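Local coordinates for uncharacterized protein (Staphylococcus aureus subsp. aureus Mu50, PDB 4QPV) that is of unknown function but belongs to the DUF1672 family and adopts a distinctive fold built from a kinked-helix-beta-beta-beta repeat, at residues H88-N93 with S127-R132; T120-V125 with Y182-Y187; R132-E137 with H256-S261. All blocks are in the same frame, centred on the assembly; numbering follows the deposited sequence.

Interaction 1: H88-N93 with S127-R132; sequences HDIVFN and SGFEYR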
loop_
_atom_site.group_PDB
_atom_site.type_symbol
_atom_site.label_atom_id
_atom_site.label_comp_id
_atom_site.label_asym_id
_atom_site.label_seq_id
_atom_site.Cartn_x
_atom_site.Cartn_y
_atom_site.Cartn_z
ATOM N N HIS A 88 9.759 10.857 8.383
ATOM C CA HIS A 88 10.106 12.053 7.582
ATOM C C HIS A 88 9.064 12.218 6.431
ATOM O O HIS A 88 9.416 12.500 5.288
ATOM C CB HIS A 88 11.553 11.975 7.046
ATOM C CG HIS A 88 12.619 12.095 8.098
ATOM N ND1 HIS A 88 12.920 11.045 8.950
ATOM C CD2 HIS A 88 13.452 13.128 8.368
ATOM C CE1 HIS A 88 13.906 11.479 9.723
ATOM N NE2 HIS A 88 14.265 12.723 9.402
ATOM N N ASP A 89 7.780 11.987 6.764
ATOM C CA ASP A 89 6.600 12.032 5.886
ATOM C C ASP A 89 6.635 10.987 4.763
ATOM O O ASP A 89 5.822 11.076 3.843
ATOM C CB ASP A 89 6.353 13.434 5.310
ATOM C CG ASP A 89 5.709 14.379 6.305
ATOM O OD1 ASP A 89 5.013 13.890 7.227
ATOM O OD2 ASP A 89 5.880 15.609 6.152
ATOM N N ILE A 90 7.558 9.989 4.842
ATOM C CA ILE A 90 7.554 8.853 3.907
ATOM C C ILE A 90 6.592 7.833 4.541
ATOM O O ILE A 90 6.874 7.313 5.631
ATOM C CB ILE A 90 8.984 8.295 3.634
ATOM C CG1 ILE A 90 9.852 9.385 2.905
ATOM C CG2 ILE A 90 8.933 6.953 2.854
ATOM C CD1 ILE A 90 11.279 9.215 3.080
ATOM N N VAL A 91 5.446 7.598 3.890
ATOM C CA VAL A 91 4.394 6.743 4.440
ATOM C C VAL A 91 4.065 5.584 3.505
ATOM O O VAL A 91 3.721 5.794 2.344
ATOM C CB VAL A 91 3.108 7.559 4.775
ATOM C CG1 VAL A 91 2.014 6.664 5.393
ATOM C CG2 VAL A 91 3.425 8.766 5.678
ATOM N N PHE A 92 4.150 4.349 4.030
ATOM C CA PHE A 92 3.795 3.146 3.265
ATOM C C PHE A 92 3.611 1.970 4.198
ATOM O O PHE A 92 4.005 2.019 5.370
ATOM C CB PHE A 92 4.885 2.786 2.198
ATOM C CG PHE A 92 6.260 2.431 2.754
ATOM C CD1 PHE A 92 6.534 1.146 3.220
ATOM C CD2 PHE A 92 7.251 3.402 2.873
ATOM C CE1 PHE A 92 7.787 0.836 3.781
ATOM C CE2 PHE A 92 8.522 3.081 3.378
ATOM C CZ PHE A 92 8.783 1.799 3.827
ATOM N N ASN A 93 3.009 0.925 3.634
ATOM C CA ASN A 93 2.892 -0.396 4.246
ATOM C C ASN A 93 3.575 -1.367 3.321
ATOM O O ASN A 93 3.480 -1.227 2.096
ATOM C CB ASN A 93 1.457 -0.795 4.522
ATOM C CG ASN A 93 0.928 -0.137 5.763
ATOM O OD1 ASN A 93 0.789 1.091 5.828
ATOM N ND2 ASN A 93 0.679 -0.929 6.790
ATOM N N SER A 127 6.736 4.185 -3.188
ATOM C CA SER A 127 5.362 4.699 -3.163
ATOM C C SER A 127 5.241 5.717 -2.011
ATOM O O SER A 127 4.550 6.728 -2.131
ATOM C CB SER A 127 4.369 3.550 -3.001
ATOM O OG SER A 127 3.059 4.011 -2.711
ATOM N N GLY A 128 5.958 5.437 -0.911
ATOM C CA GLY A 128 5.989 6.297 0.270
ATOM C C GLY A 128 6.690 7.622 -0.026
ATOM O O GLY A 128 6.319 8.667 0.507
ATOM N N PHE A 129 7.702 7.587 -0.915
ATOM C CA PHE A 129 8.422 8.789 -1.353
ATOM C C PHE A 129 7.520 9.623 -2.267
ATOM O O PHE A 129 7.500 10.853 -2.167
ATOM C CB PHE A 129 9.716 8.402 -2.092
ATOM C CG PHE A 129 10.892 7.989 -1.237
ATOM C CD1 PHE A 129 10.839 6.833 -0.459
ATOM C CD2 PHE A 129 12.077 8.715 -1.266
ATOM C CE1 PHE A 129 11.948 6.434 0.307
ATOM C CE2 PHE A 129 13.181 8.324 -0.497
ATOM C CZ PHE A 129 13.114 7.176 0.269
ATOM N N GLU A 130 6.736 8.932 -3.123
ATOM C CA GLU A 130 5.770 9.563 -4.019
ATOM C C GLU A 130 4.673 10.230 -3.208
ATOM O O GLU A 130 4.266 11.344 -3.541
ATOM C CB GLU A 130 5.180 8.566 -5.031
ATOM C CG GLU A 130 6.161 8.116 -6.110
ATOM C CD GLU A 130 6.720 9.156 -7.073
ATOM O OE1 GLU A 130 6.314 10.339 -7.009
ATOM O OE2 GLU A 130 7.543 8.765 -7.933
ATOM N N TYR A 131 4.257 9.586 -2.090
ATOM C CA TYR A 131 3.273 10.185 -1.192
ATOM C C TYR A 131 3.804 11.503 -0.650
ATOM O O TYR A 131 3.119 12.517 -0.765
ATOM C CB TYR A 131 2.906 9.243 -0.044
ATOM C CG TYR A 131 2.082 9.945 1.019
ATOM C CD1 TYR A 131 0.761 10.323 0.771
ATOM C CD2 TYR A 131 2.652 10.317 2.238
ATOM C CE1 TYR A 131 0.007 10.997 1.736
ATOM C CE2 TYR A 131 1.905 10.986 3.209
ATOM C CZ TYR A 131 0.583 11.316 2.955
ATOM O OH TYR A 131 -0.148 11.961 3.918
ATOM N N ARG A 132 5.011 11.491 -0.067
ATOM C CA ARG A 132 5.618 12.711 0.470
ATOM C C ARG A 132 5.729 13.801 -0.602
ATOM O O ARG A 132 5.339 14.940 -0.341
ATOM C CB ARG A 132 6.994 12.414 1.072
ATOM C CG ARG A 132 7.647 13.663 1.641
ATOM C CD ARG A 132 8.995 13.354 2.230
ATOM N NE ARG A 132 9.615 14.583 2.711
ATOM C CZ ARG A 132 10.849 14.664 3.198
ATOM N NH1 ARG A 132 11.609 13.577 3.286
ATOM N NH2 ARG A 132 11.337 15.832 3.592
#

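Interaction 2: T120-V125 with Y182-Y187; sequences TLVGTV and YTLDEY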
loop_
_atom_site.group_PDB
_atom_site.type_symbol
_atom_site.label_atom_id
_atom_site.label_comp_id
_atom_site.label_asym_id
_atom_site.label_seq_id
_atom_site.Cartn_x
_atom_site.Cartn_y
_atom_site.Cartn_z
ATOM N N THR A 120 10.776 -5.023 -6.546
ATOM C CA THR A 120 9.361 -4.808 -6.229
ATOM C C THR A 120 9.242 -4.128 -4.853
ATOM O O THR A 120 8.500 -3.161 -4.717
ATOM C CB THR A 120 8.565 -6.124 -6.319
ATOM O OG1 THR A 120 8.664 -6.610 -7.667
ATOM C CG2 THR A 120 7.081 -5.948 -5.961
ATOM N N LEU A 121 10.013 -4.606 -3.862
ATOM C CA LEU A 121 10.011 -4.013 -2.527
ATOM C C LEU A 121 10.506 -2.578 -2.589
ATOM O O LEU A 121 9.921 -1.714 -1.949
ATOM C CB LEU A 121 10.880 -4.848 -1.559
ATOM C CG LEU A 121 10.843 -4.384 -0.113
ATOM C CD1 LEU A 121 9.403 -4.478 0.477
ATOM C CD2 LEU A 121 11.823 -5.175 0.710
ATOM N N VAL A 122 11.562 -2.316 -3.380
ATOM C CA VAL A 122 12.045 -0.944 -3.579
ATOM C C VAL A 122 10.869 -0.063 -4.088
ATOM O O VAL A 122 10.655 1.016 -3.543
ATOM C CB VAL A 122 13.279 -0.874 -4.511
ATOM C CG1 VAL A 122 13.550 0.555 -4.969
ATOM C CG2 VAL A 122 14.516 -1.444 -3.807
ATOM N N GLY A 123 10.117 -0.551 -5.083
ATOM C CA GLY A 123 8.963 0.166 -5.636
ATOM C C GLY A 123 7.890 0.435 -4.595
ATOM O O GLY A 123 7.300 1.516 -4.565
ATOM N N THR A 124 7.672 -0.532 -3.689
ATOM C CA THR A 124 6.716 -0.418 -2.584
ATOM C C THR A 124 7.167 0.710 -1.622
ATOM O O THR A 124 6.361 1.535 -1.214
ATOM C CB THR A 124 6.590 -1.791 -1.908
ATOM O OG1 THR A 124 5.849 -2.634 -2.789
ATOM C CG2 THR A 124 5.905 -1.726 -0.568
ATOM N N VAL A 125 8.454 0.742 -1.279
ATOM C CA VAL A 125 8.997 1.771 -0.403
ATOM C C VAL A 125 8.911 3.126 -1.111
ATOM O O VAL A 125 8.504 4.105 -0.496
ATOM C CB VAL A 125 10.441 1.401 -0.015
ATOM C CG1 VAL A 125 11.180 2.582 0.611
ATOM C CG2 VAL A 125 10.446 0.183 0.914
ATOM N N TYR A 182 12.896 -0.006 -8.710
ATOM C CA TYR A 182 14.314 0.122 -9.057
ATOM C C TYR A 182 15.068 -0.872 -8.216
ATOM O O TYR A 182 14.480 -1.484 -7.321
ATOM C CB TYR A 182 14.854 1.558 -8.840
ATOM C CG TYR A 182 14.231 2.600 -9.741
ATOM C CD1 TYR A 182 14.571 2.678 -11.089
ATOM C CD2 TYR A 182 13.257 3.474 -9.261
ATOM C CE1 TYR A 182 13.972 3.613 -11.933
ATOM C CE2 TYR A 182 12.661 4.421 -10.092
ATOM C CZ TYR A 182 13.026 4.489 -11.427
ATOM O OH TYR A 182 12.439 5.419 -12.253
ATOM N N THR A 183 16.351 -1.053 -8.478
ATOM C CA THR A 183 17.143 -1.970 -7.656
ATOM C C THR A 183 17.500 -1.297 -6.319
ATOM O O THR A 183 17.372 -0.078 -6.180
ATOM C CB THR A 183 18.412 -2.378 -8.419
ATOM O OG1 THR A 183 19.204 -1.208 -8.608
ATOM C CG2 THR A 183 18.104 -3.048 -9.756
ATOM N N LEU A 184 18.000 -2.081 -5.360
ATOM C CA LEU A 184 18.428 -1.528 -4.089
ATOM C C LEU A 184 19.641 -0.591 -4.304
ATOM O O LEU A 184 19.728 0.433 -3.625
ATOM C CB LEU A 184 18.742 -2.654 -3.089
ATOM C CG LEU A 184 18.969 -2.224 -1.638
ATOM C CD1 LEU A 184 17.750 -1.505 -1.073
ATOM C CD2 LEU A 184 19.335 -3.414 -0.775
ATOM N N ASP A 185 20.536 -0.902 -5.284
ATOM C CA ASP A 185 21.670 -0.020 -5.588
ATOM C C ASP A 185 21.152 1.327 -6.071
ATOM O O ASP A 185 21.632 2.361 -5.608
ATOM C CB ASP A 185 22.624 -0.641 -6.629
ATOM C CG ASP A 185 23.565 -1.696 -6.075
ATOM O OD1 ASP A 185 23.685 -1.797 -4.833
ATOM O OD2 ASP A 185 24.199 -2.409 -6.885
ATOM N N GLU A 186 20.129 1.309 -6.953
ATOM C CA GLU A 186 19.501 2.521 -7.477
ATOM C C GLU A 186 18.809 3.286 -6.343
ATOM O O GLU A 186 18.930 4.514 -6.293
ATOM C CB GLU A 186 18.516 2.193 -8.606
ATOM C CG GLU A 186 19.214 1.925 -9.929
ATOM C CD GLU A 186 18.408 1.245 -11.022
ATOM O OE1 GLU A 186 17.394 0.578 -10.714
ATOM O OE2 GLU A 186 18.839 1.333 -12.193
ATOM N N TYR A 187 18.166 2.562 -5.391
ATOM C CA TYR A 187 17.542 3.178 -4.218
ATOM C C TYR A 187 18.603 3.900 -3.376
ATOM O O TYR A 187 18.406 5.053 -2.989
ATOM C CB TYR A 187 16.792 2.136 -3.353
ATOM C CG TYR A 187 16.248 2.734 -2.070
ATOM C CD1 TYR A 187 15.008 3.371 -2.045
ATOM C CD2 TYR A 187 17.000 2.719 -0.895
ATOM C CE1 TYR A 187 14.521 3.965 -0.883
ATOM C CE2 TYR A 187 16.531 3.326 0.270
ATOM C CZ TYR A 187 15.281 3.932 0.274
ATOM O OH TYR A 187 14.791 4.521 1.413
#

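Interaction 3: R132-E137 with H256-S261; sequences RAHKEE and HDLNVS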
loop_
_atom_site.group_PDB
_atom_site.type_symbol
_atom_site.label_atom_id
_atom_site.label_comp_id
_atom_site.label_asym_id
_atom_site.label_seq_id
_atom_site.Cartn_x
_atom_site.Cartn_y
_atom_site.Cartn_z
ATOM N N ARG A 132 5.011 11.491 -0.067
ATOM C CA ARG A 132 5.618 12.711 0.470
ATOM C C ARG A 132 5.729 13.801 -0.602
ATOM O O ARG A 132 5.339 14.940 -0.341
ATOM C CB ARG A 132 6.994 12.414 1.072
ATOM C CG ARG A 132 7.647 13.663 1.641
ATOM C CD ARG A 132 8.995 13.354 2.230
ATOM N NE ARG A 132 9.615 14.583 2.711
ATOM C CZ ARG A 132 10.849 14.664 3.198
ATOM N NH1 ARG A 132 11.609 13.577 3.286
ATOM N NH2 ARG A 132 11.337 15.832 3.592
ATOM N N ALA A 133 6.195 13.450 -1.818
ATOM C CA ALA A 133 6.367 14.429 -2.911
ATOM C C ALA A 133 5.036 15.093 -3.345
ATOM O O ALA A 133 5.069 16.191 -3.899
ATOM C CB ALA A 133 7.028 13.773 -4.110
ATOM N N HIS A 134 3.886 14.441 -3.081
ATOM C CA HIS A 134 2.546 14.952 -3.439
ATOM C C HIS A 134 1.598 14.906 -2.236
ATOM O O HIS A 134 0.394 14.743 -2.423
ATOM C CB HIS A 134 1.946 14.101 -4.578
ATOM C CG HIS A 134 2.791 14.066 -5.807
ATOM N ND1 HIS A 134 2.673 15.034 -6.787
ATOM C CD2 HIS A 134 3.756 13.189 -6.169
ATOM C CE1 HIS A 134 3.572 14.725 -7.706
ATOM N NE2 HIS A 134 4.248 13.620 -7.377
ATOM N N LYS A 135 2.141 15.079 -1.006
ATOM C CA LYS A 135 1.400 14.932 0.254
ATOM C C LYS A 135 0.133 15.788 0.333
ATOM O O LYS A 135 -0.937 15.237 0.582
ATOM C CB LYS A 135 2.313 15.221 1.466
ATOM C CG LYS A 135 1.659 14.877 2.799
ATOM C CD LYS A 135 2.564 15.171 4.000
ATOM C CE LYS A 135 2.117 14.432 5.233
ATOM N NZ LYS A 135 0.698 14.704 5.574
ATOM N N GLU A 136 0.248 17.110 0.184
ATOM C CA GLU A 136 -0.908 18.003 0.307
ATOM C C GLU A 136 -2.049 17.595 -0.627
ATOM O O GLU A 136 -3.189 17.528 -0.173
ATOM C CB GLU A 136 -0.499 19.463 0.053
ATOM C CG GLU A 136 -1.631 20.462 0.265
ATOM C CD GLU A 136 -1.233 21.926 0.322
ATOM O OE1 GLU A 136 -0.037 22.236 0.112
ATOM O OE2 GLU A 136 -2.122 22.767 0.582
ATOM N N GLU A 137 -1.746 17.357 -1.930
ATOM C CA GLU A 137 -2.708 16.936 -2.971
ATOM C C GLU A 137 -3.373 15.614 -2.618
ATOM O O GLU A 137 -4.585 15.450 -2.783
ATOM C CB GLU A 137 -1.952 16.701 -4.294
ATOM C CG GLU A 137 -1.872 17.828 -5.280
ATOM C CD GLU A 137 -1.130 17.386 -6.530
ATOM O OE1 GLU A 137 -0.556 16.265 -6.557
ATOM O OE2 GLU A 137 -1.119 18.184 -7.489
ATOM N N HIS A 256 -4.262 16.318 -9.985
ATOM C CA HIS A 256 -4.413 16.431 -11.439
ATOM C C HIS A 256 -3.152 15.942 -12.166
ATOM O O HIS A 256 -3.266 15.378 -13.249
ATOM C CB HIS A 256 -4.700 17.885 -11.837
ATOM C CG HIS A 256 -6.101 18.302 -11.530
ATOM N ND1 HIS A 256 -7.032 18.502 -12.537
ATOM C CD2 HIS A 256 -6.691 18.532 -10.336
ATOM C CE1 HIS A 256 -8.151 18.847 -11.923
ATOM N NE2 HIS A 256 -7.991 18.881 -10.598
ATOM N N ASP A 257 -1.959 16.145 -11.559
ATOM C CA ASP A 257 -0.669 15.757 -12.144
ATOM C C ASP A 257 -0.341 14.251 -11.960
ATOM O O ASP A 257 0.707 13.809 -12.432
ATOM C CB ASP A 257 0.476 16.629 -11.573
ATOM C CG ASP A 257 0.647 16.579 -10.058
ATOM O OD1 ASP A 257 -0.098 15.813 -9.390
ATOM O OD2 ASP A 257 1.517 17.309 -9.538
ATOM N N LEU A 258 -1.213 13.467 -11.275
ATOM C CA LEU A 258 -0.982 12.025 -11.145
ATOM C C LEU A 258 -1.976 11.262 -12.014
ATOM O O LEU A 258 -2.926 11.856 -12.521
ATOM C CB LEU A 258 -1.094 11.544 -9.662
ATOM C CG LEU A 258 -0.142 12.192 -8.648
ATOM C CD1 LEU A 258 -0.306 11.560 -7.263
ATOM C CD2 LEU A 258 1.318 12.098 -9.095
ATOM N N ASN A 259 -1.766 9.945 -12.184
ATOM C CA ASN A 259 -2.758 9.089 -12.850
ATOM C C ASN A 259 -3.733 8.688 -11.754
ATOM O O ASN A 259 -3.293 8.204 -10.706
ATOM C CB ASN A 259 -2.118 7.889 -13.529
ATOM C CG ASN A 259 -1.240 8.285 -14.675
ATOM O OD1 ASN A 259 -1.668 9.010 -15.569
ATOM N ND2 ASN A 259 0.023 7.873 -14.639
ATOM N N VAL A 260 -5.019 9.041 -11.907
ATOM C CA VAL A 260 -6.014 8.764 -10.868
ATOM C C VAL A 260 -7.168 7.989 -11.504
ATOM O O VAL A 260 -7.725 8.417 -12.508
ATOM C CB VAL A 260 -6.488 10.044 -10.115
ATOM C CG1 VAL A 260 -7.550 9.712 -9.051
ATOM C CG2 VAL A 260 -5.301 10.777 -9.469
ATOM N N SER A 261 -7.531 6.865 -10.881
ATOM C CA SER A 261 -8.569 5.957 -11.371
ATOM C C SER A 261 -9.543 5.593 -10.248
ATOM O O SER A 261 -9.138 5.242 -9.134
ATOM C CB SER A 261 -7.899 4.700 -11.940
ATOM O OG SER A 261 -8.813 3.686 -12.321
HETATM O O HOH W 1 2.070 17.971 -6.836
#

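Interaction 1: H88-N93 with S127-R132
The guanidinium of R132 has H88 O over one of its faces, 3.2 Å from R132 NH1, and is held by three other groups: NE forms a salt bridge with D199, NH2 bonds to E197 O and NH1 to I195 O. For H88 O the angle is too poor for a hydrogen bond, and the carbonyl on the face probably contributes electrostatically. R132 is fully extended, with CG anti to the backbone N (chi1 -180°), and its shaft runs past the D89 backbone, R132 CB lying 3.3 Å from D89 O.

Farther along, strand 90-98, an outer strand of a three-stranded antiparallel sheet, packs on helix 116-133. The axes of 90-93 and 127-132 come within 6.0 Å of each other at an angle of 140°. G128, having no side chain, permits this: V91 O sits 3.1 Å from G128 CA in a CA-H...O contact, and the edge of the F92 ring also faces G128 CA. On one flank, I90 CD1 rests over the F129 ring face in a CH-pi contact, 4.0 Å from the F129 ring centroid. On the other, V91 and Y131 lie side by side, V91 CG2 being 3.7 Å from Y131 CE2; the Y131 hydroxyl bonds to D139.

V91 O is buried with no conventional partner in the model, and the weak contact with G128 CA probably pays part of that cost. The seam therefore relies on close backbone packing and apolar cover, with an arginine whose polar bonds are made to other parts of the chain.

Interaction 2: T120-V125 with Y182-Y187
A capping box formed by T183 and E186 starts helix 184-190, and the turn just ahead of it, together with L184 and Y187, packs against V122 and V125 of helix 116-133. The box is reciprocal: T183 N donates to E186 OE1 at 3.0 Å with a nearly straight N-H...O angle of 171°, and E186 N donates back to T183 OG1 at 3.2 Å. E186 OE1 is met on its anti side, 21° out of the carboxylate plane. These bonds fix the first turn of the helix while the peptide before it faces the neighbouring helix.

V122 carries most of the contact. Its CB lies 3.1 Å from Y182 O, which points into the branch of the V122 isopropyl group with both methyls close to it. CG1, anti to the backbone N (chi1 166°), reaches Y187 CB at 4.0 Å. CG2 faces the start of the helix and meets L184 CD1 at 4.2 Å. Y182 O also receives a weak hydrogen bond from S119 OG, whereas Y182 N is buried by the contact without a partner in the model.

One turn on, the side chains of V125 and Y187 cross at about a right angle. Helix 48-63 covers this region from a further direction: Y187 OH bonds to F63 O and the two rings meet edge-to-face. V125 makes its nearest approach through CG1, 3.9 Å from Y187 CE1 and oblique to the ring.

Interaction 3: R132-E137 with H256-S261
H134 and L258 form the tight half of this contact, whereas the carboxylates of E137 and D257 form a looser, polar half around a water. H134 lies at the break between two helices, the first residue to leave the helical conformation after 116-133 and the N-cap of 135-147. Its ring takes L258 CD2 almost squarely over one face: the methyl is 3.7 Å from the H134 ring centroid and 11° off the normal, a CH-pi contact. L258 itself is buried, with P219 and V221 as further neighbours, so the imidazole is laid on the margin of the mixed sheet just before strand 259-265.

At the H134 ring edge the contact turns polar. Water 1 donates to D257 OD2 at 2.8 Å and is hydrogen-bonded to H134 ND1 at 3.0 Å, bridging two groups that do not bond directly. D257 CG, set between the backbone N and the carbonyl carbon (chi1 58°), is brought toward H134 and E137. The D257 carboxylate and the imidazole planes are perpendicular. From the helix side, E137 OE1 receives a long, weak bond from H134 ND1 at 3.5 Å. The two acids come very near each other, E137 OE1 lying 2.9 Å from D257 OD1, with their planes turned 77° apart.

Two acceptors at that separation would repel if both were fully charged. The geometry is therefore consistent with a raised pKa on one acid, or with positive charge on H134 offsetting them. The acid pair is probably sensitive to protonation, whereas the methyl-on-ring contact is chiefly one of shape and dispersion.

From the N terminus, residues 88-93 come first, at the start of an outer strand of the three-stranded sheet; interaction 1 closes a 33-residue loop by returning helix 116-133 to them. Interaction 2 starts farther back on that helix, at 120-125, and closes over 56 residues on 182-187, so it crosses interaction 1. Interaction 3 opens at R132, where interaction 1 ends, and spans 118 residues to 256-261, crossing interaction 2 but following interaction 1 in series. Interactions 1 and 2 touch, F129 CZ to Y187 OH at 3.3 Å. Helix 116-133 thereby links the three-stranded sheet, helix 184-190 and, past its break, the mixed sheet.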